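Local coordinates for Alr1010 protein (Nostoc, PDB 3URG) that probably binds calcium ions, as a cyanobacterial member of the CcbP family, at residues H32-E35 against T36-V40. Sequence-based numbering, arbitrary orientation.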
# COMPACT_ATOMS: atom_id res chain seq x y z
N HIS A 32 9.50 4.42 -14.51
CA HIS A 32 10.91 4.02 -14.50
C HIS A 32 11.26 3.34 -13.18
O HIS A 32 11.94 2.32 -13.15
CB HIS A 32 11.82 5.23 -14.70
CG HIS A 32 13.28 4.91 -14.68
ND1 HIS A 32 13.90 4.23 -15.71
CD2 HIS A 32 14.25 5.18 -13.78
CE1 HIS A 32 15.19 4.09 -15.43
NE2 HIS A 32 15.42 4.66 -14.26
N ARG A 33 10.79 3.93 -12.08
CA ARG A 33 11.11 3.41 -10.76
C ARG A 33 10.47 2.04 -10.55
O ARG A 33 11.10 1.12 -10.03
CB ARG A 33 10.66 4.39 -9.68
CG ARG A 33 10.92 3.91 -8.27
CD ARG A 33 10.90 5.07 -7.28
NE ARG A 33 9.65 5.83 -7.33
CZ ARG A 33 9.57 7.10 -7.69
NH1 ARG A 33 10.67 7.75 -8.04
NH2 ARG A 33 8.40 7.73 -7.71
N ILE A 34 9.22 1.91 -10.97
CA ILE A 34 8.53 0.62 -10.84
C ILE A 34 9.26 -0.45 -11.65
O ILE A 34 9.47 -1.57 -11.17
CB ILE A 34 7.08 0.70 -11.31
CG1 ILE A 34 6.24 1.49 -10.29
CG2 ILE A 34 6.50 -0.71 -11.52
CD1 ILE A 34 4.91 1.93 -10.83
N GLU A 35 9.63 -0.11 -12.87
CA GLU A 35 10.34 -1.03 -13.75
C GLU A 35 11.68 -1.50 -13.18
O GLU A 35 11.99 -2.70 -13.20
CB GLU A 35 10.59 -0.37 -15.12
CG GLU A 35 11.55 -1.15 -15.99
CD GLU A 35 11.83 -0.44 -17.32
OE1 GLU A 35 13.02 -0.37 -17.70
OE2 GLU A 35 10.88 0.05 -17.95
N THR A 36 12.48 -0.56 -12.68
CA THR A 36 13.88 -0.84 -12.38
C THR A 36 14.14 -1.21 -10.93
O THR A 36 15.15 -1.84 -10.61
CB THR A 36 14.81 0.34 -12.79
OG1 THR A 36 14.53 1.49 -11.98
CG2 THR A 36 14.59 0.70 -14.23
N GLU A 37 13.24 -0.79 -10.05
CA GLU A 37 13.39 -0.98 -8.62
C GLU A 37 12.43 -2.02 -8.10
O GLU A 37 12.77 -2.72 -7.21
CB GLU A 37 13.28 0.34 -7.85
CG GLU A 37 14.14 1.41 -8.42
CD GLU A 37 14.37 2.56 -7.49
OE1 GLU A 37 14.22 2.36 -6.29
OE2 GLU A 37 14.70 3.66 -7.95
N ILE A 38 11.27 -2.16 -8.71
CA ILE A 38 10.23 -2.99 -8.17
C ILE A 38 9.76 -4.30 -8.78
O ILE A 38 9.35 -5.22 -8.06
CB ILE A 38 8.92 -2.19 -7.99
CG1 ILE A 38 9.16 -0.89 -7.25
CG2 ILE A 38 7.88 -3.00 -7.31
CD1 ILE A 38 7.96 -0.04 -7.14
N ILE A 39 9.59 -4.22 -10.09
CA ILE A 39 9.26 -5.34 -10.91
C ILE A 39 10.52 -6.06 -11.33
O ILE A 39 10.60 -7.25 -11.19
CB ILE A 39 8.45 -4.90 -12.11
CG1 ILE A 39 7.12 -4.32 -11.67
CG2 ILE A 39 8.23 -6.04 -13.02
CD1 ILE A 39 6.25 -5.27 -11.03
N VAL A 40 11.52 -5.33 -11.79
CA VAL A 40 12.81 -5.90 -12.11
C VAL A 40 12.61 -7.07 -13.10
O VAL A 40 12.02 -6.88 -14.12
CB VAL A 40 13.62 -6.24 -10.88
CG1 VAL A 40 15.00 -6.49 -11.24
CG2 VAL A 40 13.59 -5.11 -9.94
O HOH W 1 11.17 -4.53 -15.12
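Residues 32-39 form the last turns of helix 28-39, Val-40 is the first residue beyond it, and the backbone bonds widen toward this C-terminal end. Thr-36 N bonds to His-32 O and Glu-37 N to Arg-33 O (2.9 Å), both in alpha-helical i to i+4 spacing. At Ile-34 O the spacing changes: this carbonyl accepts from Ile-38 N, which lies above its plane, and also from Ile-39 N at 2.9 Å, nearly head-on. Val-40 N then reaches back five residues to Glu-35 O (3.0 Å), and a water donates to both Glu-35 O and Val-40 O, bridging the helix end. Thr-36 OG1 gives His-32 O a second bond (3.0 Å), approaching from the face of the carbonyl plane opposite Thr-36 N; chi1 of 66° sets the hydroxyl between backbone N and carbonyl carbon, while CG2 lies over one face of the His-32 imidazole in a CH-pi contact, 4.0 Å from the ring centroid. The Glu-37 carboxylate rests against the aliphatic part of Arg-33, CD to CG 3.8 Å, but the charged end of Arg-33 is engaged elsewhere, NE forming a salt bridge with Asp-135 of helix 127-141. On the buried side, Ile-34 divides its branches: CG1 meets Ile-38 CD1 at 3.9 Å, and CG2 lies beside Ile-39 CG1 at 3.7 Å. Trp-52 packs on Ile-34 and Ile-38, and Trp-139 on Ile-34 and Ile-39. The motif is a C-terminal pi-turn, ended by positive phi at Val-40 (54°), on an amphipathic helix packed against helices 45-59 and 127-141.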